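Local structure of orphan protein TM0875 (Thermotoga maritima, 1O22) at residues I116-K120 / N121-I125; E143-K146 / Y147-S151; K133-N136 / R137-V141. The protein is of unknown function, an orphan protein that has a new fold and forms a two-chain assembly. All blocks are in the same frame, centred on the assembly; numbering follows the deposited sequence. Where two conformers were deposited one is given.

Contact 1. Residues I116-K120 / N121-I125; sequences ILSEK and NWYKI
Leu117 and Lys124 face each other across two adjacent antiparallel strands and exchange a pair of backbone hydrogen bonds. Leu117 N gives to Lys124 O at 2.9 Å, and Lys124 N returns the bond to Leu117 O. Glu119 and Trp122 make the next such pair, and a tight turn through Lys120 and Asn121 joins the strands. Trp122 N donates to Glu119 O at 2.9 Å across that turn. In one of its two conformers, Asn121 ND2 hydrogen-bonds to Arg58 O on strand 56-66.

Ser118 and Tyr123 are a non-hydrogen-bonded pair whose side chains share a face with Ile116 and Ile125, away from Leu117 and Lys124. Tyr123 CB starts 4.1 Å from Leu117 O. Its CG lies beside the backbone N and anti to the carbonyl carbon (chi1 -69°), which leads the ring across Ser118. CD1 meets Ser118 CB at 3.8 Å, and Ile116 CG2 comes to the ring edge there. CE1 is 3.4 Å from Ser118 OG, which lies oblique to the ring. At the tip, a water joins Tyr123 OH to Lys120 O, 2.7 Å from each, and so ties the phenol to the turn. Farther from the turn, Ile116 CG1 lies alongside Ile125 CG2 at 3.7 Å. Helix 137-152 packs on this face through Phe144 and Tyr147.

On the Leu117 face, the extended Lys124 chain runs beside Leu117, with CD 4.0 Å from Leu117 CD2. Lys124 NZ forms a salt bridge with Glu104 of the second subunit, so this face reaches the dimer partner. The whole is a beta hairpin with a two-residue loop, Lys120 and Asn121, closed by a type II' turn and set within the mixed sheet.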
ATOM      1  N   ILE A 116      -0.878  -5.689  14.967  1.00 16.71           N
ATOM      2  CA  ILE A 116      -0.665  -5.910  13.544  1.00 18.72           C
ATOM      3  C   ILE A 116      -1.547  -4.934  12.780  1.00 16.16           C
ATOM      4  O   ILE A 116      -2.771  -4.891  12.977  1.00 17.31           O
ATOM      5  CB  ILE A 116      -1.049  -7.355  13.160  1.00 20.93           C
ATOM      6  CG1 ILE A 116      -0.201  -8.365  13.933  1.00 22.50           C
ATOM      7  CG2 ILE A 116      -0.981  -7.543  11.651  1.00 23.31           C
ATOM      8  CD1 ILE A 116      -0.962  -9.498  14.374  1.00 34.51           C
ATOM      9  N   LEU A 117      -0.890  -4.166  11.930  1.00 19.31           N
ATOM     10  CA  LEU A 117      -1.499  -3.254  10.979  1.00 22.17           C
ATOM     11  C   LEU A 117      -1.372  -3.871   9.588  1.00 23.48           C
ATOM     12  O   LEU A 117      -0.283  -4.220   9.150  1.00 25.24           O
ATOM     13  CB  LEU A 117      -0.746  -1.940  10.978  1.00 21.76           C
ATOM     14  CG  LEU A 117      -1.316  -0.778  10.166  1.00 27.69           C
ATOM     15  CD1 LEU A 117      -2.763  -0.412  10.565  1.00 31.10           C
ATOM     16  CD2 LEU A 117      -0.379   0.402  10.370  1.00 32.79           C
ATOM     17  N   SER A 118      -2.491  -4.022   8.909  1.00 23.63           N
ATOM     18  CA  SER A 118      -2.501  -4.616   7.600  1.00 29.56           C
ATOM     19  C   SER A 118      -3.002  -3.645   6.549  1.00 31.25           C
ATOM     20  O   SER A 118      -4.073  -3.044   6.696  1.00 28.93           O
ATOM     21  CB  SER A 118      -3.431  -5.826   7.607  1.00 28.57           C
ATOM     22  OG  SER A 118      -3.555  -6.295   6.284  1.00 48.19           O
ATOM     23  N   GLU A 119      -2.255  -3.543   5.463  1.00 33.64           N
ATOM     24  CA  GLU A 119      -2.730  -2.875   4.268  1.00 36.22           C
ATOM     25  C   GLU A 119      -2.468  -3.774   3.060  1.00 32.08           C
ATOM     26  O   GLU A 119      -1.351  -3.900   2.645  1.00 29.34           O
ATOM     27  CB  GLU A 119      -2.065  -1.483   4.146  1.00 39.16           C
ATOM     28  CG  GLU A 119      -0.543  -1.458   4.310  1.00 52.65           C
ATOM     29  CD  GLU A 119      -0.063  -1.086   5.719  1.00 65.52           C
ATOM     30  OE1 GLU A 119       0.707  -1.895   6.341  1.00 61.25           O
ATOM     31  OE2 GLU A 119      -0.446   0.019   6.187  1.00 62.16           O
ATOM     32  N   LYS A 120      -3.520  -4.379   2.495  1.00 34.80           N
ATOM     33  CA  LYS A 120      -3.434  -5.422   1.453  1.00 36.23           C
ATOM     34  C   LYS A 120      -2.395  -6.517   1.744  1.00 34.08           C
ATOM     35  O   LYS A 120      -2.634  -7.354   2.627  1.00 33.82           O
ATOM     36  CB  LYS A 120      -3.279  -4.847   0.026  1.00 38.31           C
ATOM     37  CG  LYS A 120      -2.135  -3.904  -0.217  1.00 37.75           C
ATOM     38  CD  LYS A 120      -2.487  -2.458   0.043  1.00 47.04           C
ATOM     39  CE  LYS A 120      -1.262  -1.564  -0.130  0.65 45.95           C
ATOM     40  NZ  LYS A 120      -0.081  -2.026   0.698  0.65 37.83           N
ATOM     41  N   ASN A 121      -1.261  -6.510   1.032  1.00 30.75           N
ATOM     42  CA  ASN A 121      -0.228  -7.518   1.245  1.00 29.23           C
ATOM     43  C   ASN A 121       0.999  -7.005   2.068  1.00 26.06           C
ATOM     44  O   ASN A 121       2.027  -7.647   2.141  1.00 24.78           O
ATOM     45  CB  ASN A 121       0.148  -8.267  -0.070  0.65 29.36           C
ATOM     46  CG  ASN A 121       1.006  -7.462  -1.007  0.65 25.15           C
ATOM     47  OD1 ASN A 121       0.888  -6.241  -1.094  0.65 32.39           O
ATOM     48  ND2 ASN A 121       1.884  -8.152  -1.729  0.65 29.80           N
ATOM     49  N   TRP A 122       0.839  -5.848   2.713  1.00 26.44           N
ATOM     50  CA  TRP A 122       1.897  -5.186   3.498  1.00 27.46           C
ATOM     51  C   TRP A 122       1.480  -5.178   4.970  1.00 24.55           C
ATOM     52  O   TRP A 122       0.397  -4.712   5.292  1.00 25.44           O
ATOM     53  CB  TRP A 122       2.104  -3.733   3.024  1.00 24.07           C
ATOM     54  CG  TRP A 122       2.745  -3.677   1.663  1.00 33.01           C
ATOM     55  CD1 TRP A 122       2.142  -3.905   0.462  1.00 43.62           C
ATOM     56  CD2 TRP A 122       4.128  -3.395   1.367  1.00 42.25           C
ATOM     57  NE1 TRP A 122       3.054  -3.781  -0.564  1.00 46.11           N
ATOM     58  CE2 TRP A 122       4.281  -3.464  -0.041  1.00 43.84           C
ATOM     59  CE3 TRP A 122       5.256  -3.081   2.148  1.00 45.17           C
ATOM     60  CZ2 TRP A 122       5.510  -3.238  -0.682  1.00 42.29           C
ATOM     61  CZ3 TRP A 122       6.483  -2.862   1.499  1.00 43.15           C
ATOM     62  CH2 TRP A 122       6.590  -2.943   0.108  1.00 44.53           C
ATOM     63  N   TYR A 123       2.336  -5.680   5.843  1.00 19.41           N
ATOM     64  CA  TYR A 123       1.989  -5.832   7.247  1.00 20.94           C
ATOM     65  C   TYR A 123       3.047  -5.150   8.079  1.00 19.89           C
ATOM     66  O   TYR A 123       4.186  -5.175   7.721  1.00 17.40           O
ATOM     67  CB  TYR A 123       1.903  -7.307   7.632  1.00 20.08           C
ATOM     68  CG  TYR A 123       0.741  -8.022   7.000  1.00 20.39           C
ATOM     69  CD1 TYR A 123      -0.437  -8.231   7.702  1.00 20.36           C
ATOM     70  CD2 TYR A 123       0.830  -8.516   5.715  1.00 22.55           C
ATOM     71  CE1 TYR A 123      -1.495  -8.909   7.126  1.00 21.84           C
ATOM     72  CE2 TYR A 123      -0.216  -9.190   5.130  1.00 21.21           C
ATOM     73  CZ  TYR A 123      -1.382  -9.380   5.823  1.00 22.88           C
ATOM     74  OH  TYR A 123      -2.444 -10.058   5.233  1.00 21.57           O
ATOM     75  N   LYS A 124       2.630  -4.549   9.186  1.00 19.41           N
ATOM     76  CA  LYS A 124       3.546  -3.958  10.165  1.00 20.50           C
ATOM     77  C   LYS A 124       3.145  -4.527  11.510  1.00 18.11           C
ATOM     78  O   LYS A 124       1.974  -4.490  11.866  1.00 20.60           O
ATOM     79  CB  LYS A 124       3.378  -2.441  10.192  1.00 21.23           C
ATOM     80  CG  LYS A 124       3.737  -1.711   8.911  1.00 27.00           C
ATOM     81  CD  LYS A 124       3.311  -0.263   9.016  1.00 40.24           C
ATOM     82  CE  LYS A 124       3.889   0.612   7.922  1.00 49.78           C
ATOM     83  NZ  LYS A 124       3.197   1.946   7.947  1.00 56.32           N
ATOM     84  N   ILE A 125       4.096  -5.112  12.222  1.00 17.42           N
ATOM     85  CA  ILE A 125       3.834  -5.607  13.535  1.00 21.12           C
ATOM     86  C   ILE A 125       4.615  -4.846  14.563  1.00 20.39           C
ATOM     87  O   ILE A 125       5.700  -4.351  14.299  1.00 18.37           O
ATOM     88  CB  ILE A 125       4.095  -7.125  13.616  1.00 22.97           C
ATOM     89  CG1 ILE A 125       5.551  -7.461  13.430  1.00 26.88           C
ATOM     90  CG2 ILE A 125       3.192  -7.876  12.556  1.00 25.34           C
ATOM     91  CD1 ILE A 125       5.835  -8.917  13.810  1.00 33.07           C
TER
HETATM   92  O   HOH W   1      -2.932 -10.024   2.620  1.00 24.30           O

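Contact 2. Residues E143-K146 / Y147-S151; sequences EFMK and YFFES
Phe144 and Phe148 both turn CG anti to the backbone N, with chi1 169° and 173°, and this sets the Phe144 ring beside the next helical turn. There Phe148 CB lies over one face of the Phe144 ring, 4.1 Å from CE2. Tyr147 takes a similar first torsion. Its CD2 meets Phe144 CE1 obliquely at 4.0 Å, and Phe144 O lies at the edge of the tyrosine ring, in its plane. Met145, a selenomethionine here, bends at chi2 and chi3. The bends carry CE to 3.4 Å from Phe149 CZ and also close to Phe148 CD2. Its SE is 5.1 Å from the centroid of the Phe148 ring, 42° off the ring normal, an oblique Met-aromatic contact.

These contacts follow the i to i+3 and i to i+4 spacing of an alpha helix, and together they form the apolar side of helix 137-152. The face packs against the sheet: Phe144 on Tyr123 edge-to-face and on Leu61, Met145 on Ile21. The backbone bonds are regular, as in Phe149 N to Met145 O at 2.9 Å. Phe149 CD2 also sits near that carbonyl oxygen, and the Phe149 ring stacks with Tyr159. Tyr147 OH is hydrogen-bonded to Asp109 OD2 on strand 100-111, which gives the buried phenol a polar partner. On the solvent side, Glu150 extends past Lys146 O, with CG 3.2 Å from that oxygen.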
ATOM      1  N   GLU A 143       5.406 -16.758  14.351  1.00 20.61           N
ATOM      2  CA  GLU A 143       4.155 -16.330  15.009  1.00 21.89           C
ATOM      3  C   GLU A 143       3.301 -15.515  14.052  1.00 19.81           C
ATOM      4  O   GLU A 143       2.096 -15.676  14.020  1.00 18.11           O
ATOM      5  CB  GLU A 143       4.408 -15.484  16.252  1.00 23.18           C
ATOM      6  CG  GLU A 143       4.503 -16.278  17.529  1.00 43.57           C
ATOM      7  CD  GLU A 143       3.137 -16.650  18.099  1.00 58.24           C
ATOM      8  OE1 GLU A 143       2.465 -15.777  18.737  1.00 58.07           O
ATOM      9  OE2 GLU A 143       2.751 -17.830  17.924  1.00 63.84           O
ATOM     10  N   PHE A 144       3.917 -14.574  13.346  1.00 19.40           N
ATOM     11  CA  PHE A 144       3.183 -13.760  12.404  1.00 18.42           C
ATOM     12  C   PHE A 144       2.478 -14.627  11.343  1.00 18.71           C
ATOM     13  O   PHE A 144       1.335 -14.341  10.988  1.00 17.33           O
ATOM     14  CB  PHE A 144       4.042 -12.711  11.714  1.00 15.73           C
ATOM     15  CG  PHE A 144       3.354 -12.080  10.579  1.00 14.33           C
ATOM     16  CD1 PHE A 144       2.336 -11.167  10.796  1.00 16.46           C
ATOM     17  CD2 PHE A 144       3.675 -12.438   9.273  1.00 16.64           C
ATOM     18  CE1 PHE A 144       1.646 -10.603   9.732  1.00 18.96           C
ATOM     19  CE2 PHE A 144       2.970 -11.898   8.207  1.00 22.32           C
ATOM     20  CZ  PHE A 144       1.983 -10.961   8.428  1.00 22.91           C
HETATM   21  N   MSE A 145       3.166 -15.669  10.860  1.00 19.31           N
HETATM   22  CA  MSE A 145       2.646 -16.525   9.798  1.00 20.60           C
HETATM   23  C   MSE A 145       1.473 -17.394  10.257  1.00 19.55           C
HETATM   24  O   MSE A 145       0.529 -17.620   9.475  1.00 18.20           O
HETATM   25  CB  MSE A 145       3.748 -17.332   9.121  1.00 19.49           C
HETATM   26  CG  MSE A 145       4.692 -16.474   8.281  1.00 16.09           C
HETATM   27 SE   MSE A 145       3.814 -15.278   6.950  1.00 32.79          SE
HETATM   28  CE  MSE A 145       3.306 -16.763   5.557  1.00 22.67           C
ATOM     29  N   LYS A 146       1.461 -17.758  11.538  1.00 20.24           N
ATOM     30  CA  LYS A 146       0.285 -18.408  12.114  1.00 23.26           C
ATOM     31  C   LYS A 146      -0.902 -17.462  12.105  1.00 20.58           C
ATOM     32  O   LYS A 146      -1.982 -17.854  11.719  1.00 20.69           O
ATOM     33  CB  LYS A 146       0.517 -18.837  13.550  1.00 24.28           C
ATOM     34  CG  LYS A 146       1.165 -20.158  13.739  1.00 38.05           C
ATOM     35  CD  LYS A 146       1.378 -20.428  15.235  1.00 47.39           C
ATOM     36  CE  LYS A 146       2.804 -20.111  15.735  1.00 49.29           C
ATOM     37  NZ  LYS A 146       3.667 -21.343  15.912  1.00 44.52           N
ATOM     38  N   TYR A 147      -0.696 -16.228  12.574  1.00 17.97           N
ATOM     39  CA  TYR A 147      -1.695 -15.181  12.479  1.00 18.44           C
ATOM     40  C   TYR A 147      -2.196 -14.992  11.045  1.00 18.74           C
ATOM     41  O   TYR A 147      -3.420 -14.923  10.813  1.00 15.93           O
ATOM     42  CB  TYR A 147      -1.169 -13.822  13.004  1.00 18.82           C
ATOM     43  CG  TYR A 147      -2.020 -12.667  12.553  1.00 19.15           C
ATOM     44  CD1 TYR A 147      -3.212 -12.338  13.231  1.00 22.78           C
ATOM     45  CD2 TYR A 147      -1.677 -11.917  11.440  1.00 22.20           C
ATOM     46  CE1 TYR A 147      -4.015 -11.292  12.809  1.00 16.86           C
ATOM     47  CE2 TYR A 147      -2.480 -10.886  11.001  1.00 23.63           C
ATOM     48  CZ  TYR A 147      -3.632 -10.555  11.699  1.00 27.54           C
ATOM     49  OH  TYR A 147      -4.410  -9.495  11.242  1.00 27.35           O
ATOM     50  N   PHE A 148      -1.262 -14.893  10.108  1.00 18.06           N
ATOM     51  CA  PHE A 148      -1.576 -14.637   8.710  1.00 19.91           C
ATOM     52  C   PHE A 148      -2.459 -15.749   8.094  1.00 18.14           C
ATOM     53  O   PHE A 148      -3.523 -15.492   7.557  1.00 18.71           O
ATOM     54  CB  PHE A 148      -0.283 -14.424   7.890  1.00 18.47           C
ATOM     55  CG  PHE A 148      -0.528 -14.315   6.390  1.00 15.94           C
ATOM     56  CD1 PHE A 148      -0.938 -13.138   5.821  1.00 18.54           C
ATOM     57  CD2 PHE A 148      -0.401 -15.443   5.576  1.00 22.09           C
ATOM     58  CE1 PHE A 148      -1.212 -13.063   4.469  1.00 18.84           C
ATOM     59  CE2 PHE A 148      -0.642 -15.376   4.217  1.00 18.31           C
ATOM     60  CZ  PHE A 148      -1.071 -14.195   3.660  1.00 17.66           C
ATOM     61  N   PHE A 149      -2.027 -16.989   8.210  1.00 19.91           N
ATOM     62  CA  PHE A 149      -2.807 -18.109   7.683  1.00 21.15           C
ATOM     63  C   PHE A 149      -4.168 -18.193   8.359  1.00 22.03           C
ATOM     64  O   PHE A 149      -5.169 -18.335   7.690  1.00 22.64           O
ATOM     65  CB  PHE A 149      -2.031 -19.440   7.796  1.00 15.76           C
ATOM     66  CG  PHE A 149      -0.832 -19.509   6.901  1.00 18.09           C
ATOM     67  CD1 PHE A 149      -0.929 -19.161   5.573  1.00 20.77           C
ATOM     68  CD2 PHE A 149       0.416 -19.859   7.400  1.00 17.97           C
ATOM     69  CE1 PHE A 149       0.171 -19.202   4.754  1.00 25.30           C
ATOM     70  CE2 PHE A 149       1.508 -19.892   6.570  1.00 20.32           C
ATOM     71  CZ  PHE A 149       1.384 -19.564   5.261  1.00 20.08           C
ATOM     72  N   GLU A 150      -4.211 -18.066   9.676  1.00 23.74           N
ATOM     73  CA  GLU A 150      -5.489 -18.124  10.378  1.00 24.75           C
ATOM     74  C   GLU A 150      -6.443 -16.984   9.956  1.00 25.97           C
ATOM     75  O   GLU A 150      -7.650 -17.207   9.800  1.00 22.21           O
ATOM     76  CB  GLU A 150      -5.285 -18.157  11.884  1.00 24.21           C
ATOM     77  CG  GLU A 150      -4.645 -19.458  12.360  1.00 38.25           C
ATOM     78  CD  GLU A 150      -4.187 -19.420  13.818  1.00 47.74           C
ATOM     79  OE1 GLU A 150      -4.424 -18.395  14.498  1.00 53.42           O
ATOM     80  OE2 GLU A 150      -3.589 -20.423  14.286  1.00 51.29           O
ATOM     81  N   SER A 151      -5.898 -15.803   9.706  1.00 23.17           N
ATOM     82  CA  SER A 151      -6.665 -14.663   9.198  1.00 24.30           C
ATOM     83  C   SER A 151      -7.327 -14.930   7.831  1.00 26.11           C
ATOM     84  O   SER A 151      -8.356 -14.314   7.491  1.00 24.09           O
ATOM     85  CB  SER A 151      -5.800 -13.376   9.130  1.00 24.98           C
ATOM     86  OG  SER A 151      -4.896 -13.339   8.004  1.00 25.15           O
TER

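Contact 3. Residues K133-N136 / R137-V141; sequences KKKN and RNELV
Asn136 and Glu139 exchange two hydrogen bonds across the first turn of helix 137-152. Glu139 N donates to Asn136 OD1 at 3.1 Å, from 34° out of the amide carbonyl plane. Asn136 N gives to Glu139 OE1, also at 3.1 Å, and meets it on the anti side, 27° out of the carboxylate plane. Asn136 CG sits between its own backbone N and carbonyl carbon (chi1 63°), which turns OD1 back over the start of the helix. OE1 also lies 3.3 Å from Lys135 CA, so the carboxylate is closely fitted to the chain entering the helix. With an alanine in place of Glu139 the carboxylate is gone, and Asn136 N would probably be left without its acceptor and the incoming chain less firmly held.

Beside this, Lys135 CB and CD rest near Leu140 CD2 in one of the two Leu140 conformers. Leu140 turns inward onto Ile125 and Val127 of strand 122-128. The outer side is looser. The extended Lys135 chain runs on past Leu140, and Lys134 and Asn138 are exposed. The weak backbone bond from Leu140 N to Asn136 O begins the helical pattern. Reciprocal bonds of this kind, with asparagine at the N-cap, make a capping box.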
ATOM      1  N   LYS A 133      12.428  -9.884  24.141  1.00 33.09           N
ATOM      2  CA  LYS A 133      13.788  -9.557  24.595  1.00 34.52           C
ATOM      3  C   LYS A 133      14.798 -10.617  24.144  1.00 32.66           C
ATOM      4  O   LYS A 133      15.931 -10.300  23.791  1.00 33.17           O
ATOM      5  CB  LYS A 133      13.849  -9.409  26.152  1.00 34.47           C
ATOM      6  CG  LYS A 133      13.934  -7.982  26.700  1.00 36.80           C
ATOM      7  CD  LYS A 133      13.442  -7.841  28.174  1.00 41.77           C
ATOM      8  CE  LYS A 133      14.440  -8.424  29.206  1.00 39.56           C
ATOM      9  NZ  LYS A 133      14.407  -9.914  29.284  1.00 37.23           N
ATOM     10  N   LYS A 134      14.385 -11.870  24.211  1.00 29.64           N
ATOM     11  CA  LYS A 134      15.249 -12.975  23.860  1.00 32.18           C
ATOM     12  C   LYS A 134      14.726 -13.690  22.622  1.00 32.36           C
ATOM     13  O   LYS A 134      15.025 -14.856  22.444  1.00 36.18           O
ATOM     14  CB  LYS A 134      15.372 -13.966  25.041  1.00 34.19           C
ATOM     15  CG  LYS A 134      15.663 -13.312  26.385  1.00 30.37           C
ATOM     16  CD  LYS A 134      16.153 -14.300  27.445  1.00 35.42           C
ATOM     17  CE  LYS A 134      16.026 -13.716  28.850  0.65 34.57           C
ATOM     18  NZ  LYS A 134      16.623 -14.586  29.909  0.65 37.03           N
ATOM     19  N   LYS A 135      13.959 -12.999  21.766  1.00 30.12           N
ATOM     20  CA  LYS A 135      13.437 -13.609  20.533  1.00 28.15           C
ATOM     21  C   LYS A 135      14.192 -13.185  19.260  1.00 25.82           C
ATOM     22  O   LYS A 135      14.615 -12.035  19.106  1.00 25.18           O
ATOM     23  CB  LYS A 135      11.939 -13.320  20.363  1.00 29.33           C
ATOM     24  CG  LYS A 135      11.060 -13.911  21.453  1.00 30.48           C
ATOM     25  CD  LYS A 135       9.609 -13.909  20.976  1.00 38.40           C
ATOM     26  CE  LYS A 135       8.629 -14.385  22.033  1.00 40.20           C
ATOM     27  NZ  LYS A 135       7.211 -14.207  21.526  1.00 46.90           N
ATOM     28  N   ASN A 136      14.352 -14.134  18.345  1.00 20.93           N
ATOM     29  CA  ASN A 136      15.009 -13.879  17.058  1.00 17.10           C
ATOM     30  C   ASN A 136      13.971 -13.656  15.954  1.00 18.27           C
ATOM     31  O   ASN A 136      12.764 -13.828  16.149  1.00 19.51           O
ATOM     32  CB  ASN A 136      16.021 -15.011  16.740  1.00 18.87           C
ATOM     33  CG  ASN A 136      15.350 -16.356  16.577  1.00 18.45           C
ATOM     34  OD1 ASN A 136      14.506 -16.510  15.737  1.00 22.30           O
ATOM     35  ND2 ASN A 136      15.702 -17.315  17.413  1.00 21.76           N
ATOM     36  N   ARG A 137      14.434 -13.233  14.798  1.00 18.44           N
ATOM     37  CA  ARG A 137      13.555 -13.008  13.659  1.00 21.71           C
ATOM     38  C   ARG A 137      12.682 -14.210  13.288  1.00 21.58           C
ATOM     39  O   ARG A 137      11.501 -14.025  12.955  1.00 22.91           O
ATOM     40  CB  ARG A 137      14.371 -12.584  12.452  1.00 22.34           C
ATOM     41  CG  ARG A 137      13.602 -11.849  11.394  1.00 24.20           C
ATOM     42  CD  ARG A 137      14.441 -11.542  10.193  1.00 25.65           C
ATOM     43  NE  ARG A 137      14.641 -12.744   9.418  1.00 25.10           N
ATOM     44  CZ  ARG A 137      15.507 -12.877   8.410  1.00 35.72           C
ATOM     45  NH1 ARG A 137      16.304 -11.867   8.044  1.00 24.42           N
ATOM     46  NH2 ARG A 137      15.567 -14.045   7.759  1.00 31.33           N
ATOM     47  N   ASN A 138      13.246 -15.414  13.373  1.00 21.70           N
ATOM     48  CA  ASN A 138      12.537 -16.663  13.037  1.00 23.40           C
ATOM     49  C   ASN A 138      11.312 -16.872  13.879  1.00 20.48           C
ATOM     50  O   ASN A 138      10.259 -17.217  13.361  1.00 20.63           O
ATOM     51  CB  ASN A 138      13.387 -17.921  13.268  1.00 25.48           C
ATOM     52  CG  ASN A 138      14.577 -18.016  12.349  1.00 32.91           C
ATOM     53  OD1 ASN A 138      14.969 -17.032  11.706  1.00 30.90           O
ATOM     54  ND2 ASN A 138      15.166 -19.229  12.270  1.00 29.18           N
ATOM     55  N   GLU A 139      11.456 -16.679  15.184  1.00 20.29           N
ATOM     56  CA  GLU A 139      10.369 -16.867  16.127  1.00 21.36           C
ATOM     57  C   GLU A 139       9.227 -15.879  15.883  1.00 21.39           C
ATOM     58  O   GLU A 139       8.069 -16.274  15.874  1.00 20.22           O
ATOM     59  CB  GLU A 139      10.856 -16.695  17.557  1.00 21.01           C
ATOM     60  CG  GLU A 139      11.761 -17.800  18.066  1.00 33.79           C
ATOM     61  CD  GLU A 139      12.262 -17.483  19.467  1.00 29.85           C
ATOM     62  OE1 GLU A 139      13.244 -16.742  19.584  1.00 24.56           O
ATOM     63  OE2 GLU A 139      11.647 -17.947  20.446  1.00 44.46           O
ATOM     64  N   LEU A 140       9.576 -14.616  15.675  1.00 21.70           N
ATOM     65  CA  LEU A 140       8.605 -13.586  15.330  1.00 19.54           C
ATOM     66  C   LEU A 140       7.869 -13.867  14.030  1.00 18.51           C
ATOM     67  O   LEU A 140       6.652 -13.774  13.971  1.00 17.59           O
ATOM     68  CB  LEU A 140       9.245 -12.186  15.242  1.00 16.90           C
ATOM     69  CG  LEU A 140       9.335 -11.307  16.485  0.50 24.86           C
ATOM     70  CD1 LEU A 140       8.022 -10.592  16.676  0.50 22.65           C
ATOM     71  CD2 LEU A 140       9.721 -12.128  17.720  0.50 26.05           C
ATOM     72  N   VAL A 141       8.616 -14.123  12.981  1.00 21.61           N
ATOM     73  CA  VAL A 141       8.025 -14.434  11.680  1.00 19.18           C
ATOM     74  C   VAL A 141       7.109 -15.655  11.782  1.00 20.30           C
ATOM     75  O   VAL A 141       6.017 -15.639  11.215  1.00 18.06           O
ATOM     76  CB  VAL A 141       9.070 -14.610  10.571  1.00 18.93           C
ATOM     77  CG1 VAL A 141       8.416 -15.094   9.266  1.00 19.13           C
ATOM     78  CG2 VAL A 141       9.781 -13.258  10.294  1.00 21.09           C
TER

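Overall arrangement
The contacts run along one part of the chain in the order 1, 3, 2. Contact 1 is the hairpin of strands 114-119 and 122-128, with its centre about 4 Å from the centre of the chain. The loop after the second strand leads to contact 3, where helix 137-152 starts, and contact 2 lies farther along that helix. Centres of contacts 1 and 2 are about 12 Å apart, of 2 and 3 about 15 Å, and of 1 and 3 about 18 Å. Ile116 CG2 meets Tyr147 CE2 at 3.7 Å. The capped helix start lies at the surface, while its middle is pressed on the hairpin face. One continuous piece of chain thus builds both layers.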